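Local coordinates for spindle pole body-associated protein VIK1 (Saccharomyces cerevisiae, PDB 2O0A) that recruits the minus end-directed motor Kar3 to microtubules and, as its heterodimer partner, cross-links antiparallel microtubules and targets Kar3 to the spindle pole body, at residues A[24-36]-A[61-75]. Sequence-based numbering, arbitrary orientation.
Sequences GTMRCYAYVMEQN and FNRVIPHLKVSEDKF
Y31 and I65 sit side by side on parallel strands 27-32 and 63-66, whose directions differ by 18°, at the margin of the central sheet of a kinesin-like motor domain that lacks a nucleotide-binding site. The parallel ladder is evidenced by hydrogen bonds from I65 N to A30 O (2.7 Å) and from V32 N to I65 O (2.9 Å). With CG anti to the backbone N (chi1 -167°), the Y31 ring runs obliquely past I65 CG2 toward the start of helix 72-89, where its hydroxyl donates to V70 O at 2.6 Å from above the carbonyl plane. F75 CD1 lies over one ring face, though the F75 ring is displaced too far for much overlap; the H67 ring lies oblique to that of Y31. A phenylalanine in place of Y31 would probably leave V70 O without its hydroxyl donor. On the opposite face of the sheet, A30 CB stands over the centre of the F61 ring, 3.6 Å from its centroid. Back on the Y31 side, N62 CB packs over the Y29 ring toward its rim. N62 also grips C28 twice: its N donates to C28 O, and its OD1 accepts from C28 N at 2.7 Å and 166°.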
loop_
_atom_site.group_PDB
_atom_site.type_symbol
_atom_site.label_atom_id
_atom_site.label_comp_id
_atom_site.label_asym_id
_atom_site.label_seq_id
_atom_site.Cartn_x
_atom_site.Cartn_y
_atom_site.Cartn_z
ATOM N N GLY A 24 0.606 -8.122 -17.264
ATOM C CA GLY A 24 1.499 -8.581 -16.190
ATOM C C GLY A 24 2.286 -7.435 -15.581
ATOM O O GLY A 24 3.419 -7.619 -15.115
ATOM N N THR A 25 1.658 -6.260 -15.570
ATOM C CA THR A 25 2.277 -5.014 -15.143
ATOM C C THR A 25 2.356 -4.947 -13.618
ATOM O O THR A 25 1.429 -5.381 -12.929
ATOM C CB THR A 25 1.454 -3.795 -15.635
ATOM O OG1 THR A 25 1.021 -4.009 -16.988
ATOM C CG2 THR A 25 2.298 -2.540 -15.581
ATOM N N MET A 26 3.459 -4.405 -13.112
ATOM C CA MET A 26 3.603 -4.166 -11.676
ATOM C C MET A 26 2.885 -2.861 -11.329
ATOM O O MET A 26 3.224 -1.793 -11.857
ATOM C CB MET A 26 5.081 -4.101 -11.273
ATOM C CG MET A 26 5.305 -3.739 -9.815
ATOM S SD MET A 26 4.533 -4.928 -8.697
ATOM C CE MET A 26 5.604 -6.333 -8.920
ATOM N N ARG A 27 1.886 -2.952 -10.447
ATOM C CA ARG A 27 1.054 -1.801 -10.105
ATOM C C ARG A 27 1.847 -0.744 -9.353
ATOM O O ARG A 27 2.501 -1.033 -8.346
ATOM C CB ARG A 27 -0.137 -2.248 -9.253
ATOM C CG ARG A 27 -1.226 -2.918 -10.034
ATOM C CD ARG A 27 -2.242 -3.576 -9.109
ATOM N NE ARG A 27 -3.297 -4.210 -9.894
ATOM C CZ ARG A 27 -3.199 -5.417 -10.444
ATOM N NH1 ARG A 27 -2.084 -6.129 -10.324
ATOM N NH2 ARG A 27 -4.215 -5.910 -11.133
ATOM N N CYS A 28 1.792 0.485 -9.870
ATOM C CA CYS A 28 2.463 1.634 -9.255
ATOM C C CYS A 28 1.626 2.879 -9.511
ATOM O O CYS A 28 1.412 3.297 -10.656
ATOM C CB CYS A 28 3.881 1.782 -9.789
ATOM S SG CYS A 28 4.859 3.031 -8.940
ATOM N N TYR A 29 1.097 3.435 -8.425
ATOM C CA TYR A 29 0.184 4.556 -8.483
ATOM C C TYR A 29 0.782 5.736 -7.765
ATOM O O TYR A 29 1.433 5.549 -6.750
ATOM C CB TYR A 29 -1.117 4.163 -7.784
ATOM C CG TYR A 29 -1.948 3.191 -8.598
ATOM C CD1 TYR A 29 -3.087 3.637 -9.248
ATOM C CD2 TYR A 29 -1.596 1.830 -8.712
ATOM C CE1 TYR A 29 -3.873 2.764 -9.999
ATOM C CE2 TYR A 29 -2.378 0.950 -9.464
ATOM C CZ TYR A 29 -3.501 1.428 -10.096
ATOM O OH TYR A 29 -4.288 0.573 -10.842
ATOM N N ALA A 30 0.572 6.942 -8.294
ATOM C CA ALA A 30 1.017 8.160 -7.614
ATOM C C ALA A 30 -0.188 8.855 -7.014
ATOM O O ALA A 30 -1.182 9.089 -7.706
ATOM C CB ALA A 30 1.725 9.093 -8.605
ATOM N N TYR A 31 -0.112 9.179 -5.728
ATOM C CA TYR A 31 -1.183 9.868 -5.032
ATOM C C TYR A 31 -0.579 11.209 -4.634
ATOM O O TYR A 31 0.293 11.270 -3.769
ATOM C CB TYR A 31 -1.579 9.021 -3.821
ATOM C CG TYR A 31 -2.864 9.368 -3.107
ATOM C CD1 TYR A 31 -3.833 10.208 -3.674
ATOM C CD2 TYR A 31 -3.144 8.796 -1.869
ATOM C CE1 TYR A 31 -5.017 10.495 -2.994
ATOM C CE2 TYR A 31 -4.313 9.062 -1.198
ATOM C CZ TYR A 31 -5.253 9.905 -1.761
ATOM O OH TYR A 31 -6.400 10.159 -1.040
ATOM N N VAL A 32 -1.029 12.280 -5.275
ATOM C CA VAL A 32 -0.225 13.508 -5.300
ATOM C C VAL A 32 -0.937 14.704 -4.693
ATOM O O VAL A 32 -2.151 14.859 -4.873
ATOM C CB VAL A 32 0.252 13.850 -6.747
ATOM C CG1 VAL A 32 1.010 12.684 -7.386
ATOM C CG2 VAL A 32 -0.908 14.321 -7.628
ATOM N N MET A 33 -0.184 15.542 -3.976
ATOM C CA MET A 33 -0.689 16.825 -3.492
ATOM C C MET A 33 -0.084 17.942 -4.353
ATOM O O MET A 33 0.948 18.509 -3.990
ATOM C CB MET A 33 -0.357 17.028 -2.010
ATOM C CG MET A 33 -1.225 16.204 -1.097
ATOM S SD MET A 33 -2.852 16.943 -0.932
ATOM C CE MET A 33 -2.737 17.601 0.727
ATOM N N GLU A 34 -0.715 18.196 -5.508
ATOM C CA GLU A 34 -0.173 19.077 -6.542
ATOM C C GLU A 34 0.176 20.457 -5.975
ATOM O O GLU A 34 1.199 21.048 -6.339
ATOM C CB GLU A 34 -1.142 19.211 -7.737
ATOM C CG GLU A 34 -0.621 20.175 -8.812
ATOM C CD GLU A 34 -1.432 20.206 -10.083
ATOM O OE1 GLU A 34 -2.254 19.303 -10.326
ATOM O OE2 GLU A 34 -1.211 21.148 -10.863
ATOM N N GLN A 35 -0.660 20.956 -5.076
ATOM C CA GLN A 35 -0.483 22.308 -4.546
ATOM C C GLN A 35 0.777 22.438 -3.689
ATOM O O GLN A 35 1.283 23.548 -3.479
ATOM C CB GLN A 35 -1.746 22.759 -3.798
ATOM C CG GLN A 35 -1.888 22.193 -2.396
ATOM C CD GLN A 35 -2.386 20.747 -2.339
ATOM O OE1 GLN A 35 -2.678 20.108 -3.358
ATOM N NE2 GLN A 35 -2.470 20.220 -1.125
ATOM N N ASN A 36 1.291 21.307 -3.203
ATOM C CA ASN A 36 2.525 21.298 -2.404
ATOM C C ASN A 36 3.739 20.742 -3.141
ATOM O O ASN A 36 4.784 20.477 -2.534
ATOM C CB ASN A 36 2.304 20.577 -1.070
ATOM C CG ASN A 36 1.291 21.283 -0.199
ATOM O OD1 ASN A 36 0.919 22.445 -0.453
ATOM N ND2 ASN A 36 0.835 20.596 0.839
ATOM N N PHE A 61 2.651 6.176 -14.528
ATOM C CA PHE A 61 2.070 5.403 -13.437
ATOM C C PHE A 61 0.807 4.761 -13.974
ATOM O O PHE A 61 0.244 5.216 -14.977
ATOM C CB PHE A 61 1.693 6.331 -12.290
ATOM C CG PHE A 61 2.877 6.963 -11.605
ATOM C CD1 PHE A 61 3.420 6.383 -10.470
ATOM C CD2 PHE A 61 3.442 8.131 -12.106
ATOM C CE1 PHE A 61 4.516 6.948 -9.844
ATOM C CE2 PHE A 61 4.548 8.711 -11.485
ATOM C CZ PHE A 61 5.080 8.119 -10.347
ATOM N N ASN A 62 0.325 3.716 -13.306
ATOM C CA ASN A 62 -0.957 3.170 -13.724
ATOM C C ASN A 62 -2.046 4.242 -13.658
ATOM O O ASN A 62 -2.919 4.324 -14.539
ATOM C CB ASN A 62 -1.304 1.920 -12.910
ATOM C CG ASN A 62 -0.297 0.805 -13.129
ATOM O OD1 ASN A 62 0.457 0.471 -12.237
ATOM N ND2 ASN A 62 -0.240 0.275 -14.347
ATOM N N ARG A 63 -1.981 5.081 -12.630
ATOM C CA ARG A 63 -2.841 6.249 -12.518
ATOM C C ARG A 63 -2.170 7.251 -11.583
ATOM O O ARG A 63 -1.488 6.855 -10.632
ATOM C CB ARG A 63 -4.230 5.844 -12.005
ATOM C CG ARG A 63 -5.212 6.990 -11.850
ATOM C CD ARG A 63 -6.645 6.519 -11.914
ATOM N NE ARG A 63 -7.085 6.097 -13.252
ATOM C CZ ARG A 63 -7.439 6.929 -14.231
ATOM N NH1 ARG A 63 -7.394 8.245 -14.055
ATOM N NH2 ARG A 63 -7.846 6.438 -15.396
ATOM N N VAL A 64 -2.356 8.534 -11.883
ATOM C CA VAL A 64 -1.955 9.659 -11.032
ATOM C C VAL A 64 -3.226 10.225 -10.420
ATOM O O VAL A 64 -4.159 10.643 -11.114
ATOM C CB VAL A 64 -1.170 10.733 -11.836
ATOM C CG1 VAL A 64 -0.942 11.983 -10.983
ATOM C CG2 VAL A 64 0.141 10.134 -12.296
ATOM N N ILE A 65 -3.278 10.189 -9.097
ATOM C CA ILE A 65 -4.488 10.475 -8.357
ATOM C C ILE A 65 -4.333 11.768 -7.572
ATOM O O ILE A 65 -3.464 11.858 -6.718
ATOM C CB ILE A 65 -4.785 9.302 -7.363
ATOM C CG1 ILE A 65 -4.977 7.987 -8.124
ATOM C CG2 ILE A 65 -5.994 9.608 -6.510
ATOM C CD1 ILE A 65 -4.821 6.741 -7.238
ATOM N N PRO A 66 -5.193 12.765 -7.837
ATOM C CA PRO A 66 -5.074 14.032 -7.117
ATOM C C PRO A 66 -5.755 14.014 -5.747
ATOM O O PRO A 66 -6.976 13.863 -5.658
ATOM C CB PRO A 66 -5.762 15.029 -8.060
ATOM C CG PRO A 66 -6.775 14.203 -8.792
ATOM C CD PRO A 66 -6.295 12.778 -8.817
ATOM N N HIS A 67 -4.962 14.189 -4.696
ATOM C CA HIS A 67 -5.467 14.208 -3.328
ATOM C C HIS A 67 -6.484 15.333 -3.038
ATOM O O HIS A 67 -7.363 15.167 -2.206
ATOM C CB HIS A 67 -4.303 14.267 -2.333
ATOM C CG HIS A 67 -4.701 14.010 -0.912
ATOM N ND1 HIS A 67 -4.534 12.783 -0.304
ATOM C CD2 HIS A 67 -5.229 14.828 0.030
ATOM C CE1 HIS A 67 -4.964 12.851 0.942
ATOM N NE2 HIS A 67 -5.394 14.079 1.170
ATOM N N LEU A 68 -6.387 16.470 -3.726
ATOM C CA LEU A 68 -7.384 17.521 -3.505
ATOM C C LEU A 68 -8.755 17.110 -4.028
ATOM O O LEU A 68 -9.768 17.675 -3.621
ATOM C CB LEU A 68 -6.953 18.859 -4.117
ATOM C CG LEU A 68 -6.666 18.904 -5.618
ATOM C CD1 LEU A 68 -7.951 19.000 -6.435
ATOM C CD2 LEU A 68 -5.734 20.080 -5.930
ATOM N N LYS A 69 -8.779 16.114 -4.917
ATOM C CA LYS A 69 -10.026 15.581 -5.459
ATOM C C LYS A 69 -10.441 14.265 -4.784
ATOM O O LYS A 69 -11.630 13.983 -4.651
ATOM C CB LYS A 69 -9.908 15.389 -6.976
ATOM C CG LYS A 69 -11.053 14.613 -7.590
ATOM C CD LYS A 69 -11.411 15.059 -8.990
ATOM C CE LYS A 69 -10.336 14.769 -9.993
ATOM N NZ LYS A 69 -10.960 14.501 -11.314
ATOM N N VAL A 70 -9.449 13.465 -4.379
ATOM C CA VAL A 70 -9.700 12.121 -3.848
ATOM C C VAL A 70 -9.147 12.018 -2.422
ATOM O O VAL A 70 -7.934 11.965 -2.216
ATOM C CB VAL A 70 -9.082 11.030 -4.776
ATOM C CG1 VAL A 70 -9.349 9.640 -4.225
ATOM C CG2 VAL A 70 -9.606 11.154 -6.208
ATOM N N SER A 71 -10.050 12.032 -1.433
ATOM C CA SER A 71 -9.693 11.855 -0.020
ATOM C C SER A 71 -9.214 10.432 0.191
ATOM O O SER A 71 -9.458 9.583 -0.664
ATOM C CB SER A 71 -10.916 12.051 0.860
ATOM O OG SER A 71 -11.879 11.039 0.591
ATOM N N GLU A 72 -8.598 10.175 1.338
ATOM C CA GLU A 72 -8.103 8.814 1.611
ATOM C C GLU A 72 -9.214 7.766 1.629
ATOM O O GLU A 72 -9.052 6.693 1.079
ATOM C CB GLU A 72 -7.139 8.802 2.797
ATOM C CG GLU A 72 -5.908 9.569 2.297
ATOM C CD GLU A 72 -4.852 9.914 3.300
ATOM O OE1 GLU A 72 -5.017 9.621 4.496
ATOM O OE2 GLU A 72 -3.834 10.514 2.859
ATOM N N ASP A 73 -10.377 8.110 2.176
ATOM C CA ASP A 73 -11.524 7.194 2.109
ATOM C C ASP A 73 -11.943 6.886 0.664
ATOM O O ASP A 73 -12.264 5.729 0.333
ATOM C CB ASP A 73 -12.717 7.796 2.848
ATOM C CG ASP A 73 -12.536 7.851 4.349
ATOM O OD1 ASP A 73 -11.679 7.134 4.922
ATOM O OD2 ASP A 73 -13.300 8.617 4.979
ATOM N N LYS A 74 -11.982 7.915 -0.192
ATOM C CA LYS A 74 -12.318 7.729 -1.610
ATOM C C LYS A 74 -11.226 6.973 -2.371
ATOM O O LYS A 74 -11.509 6.186 -3.287
ATOM C CB LYS A 74 -12.594 9.086 -2.272
ATOM C CG LYS A 74 -13.132 8.953 -3.681
ATOM C CD LYS A 74 -13.663 10.279 -4.209
ATOM C CE LYS A 74 -14.998 10.612 -3.567
ATOM N NZ LYS A 74 -16.067 9.633 -3.920
ATOM N N PHE A 75 -9.972 7.183 -1.972
ATOM C CA PHE A 75 -8.884 6.388 -2.559
ATOM C C PHE A 75 -9.218 4.901 -2.434
ATOM O O PHE A 75 -9.126 4.153 -3.395
ATOM C CB PHE A 75 -7.507 6.660 -1.925
ATOM C CG PHE A 75 -6.476 5.662 -2.362
ATOM C CD1 PHE A 75 -5.864 5.783 -3.603
ATOM C CD2 PHE A 75 -6.162 4.563 -1.563
ATOM C CE1 PHE A 75 -4.942 4.830 -4.039
ATOM C CE2 PHE A 75 -5.245 3.606 -1.989
ATOM C CZ PHE A 75 -4.635 3.749 -3.236
HETATM O O HOH W 1 -3.820 17.605 -4.515
#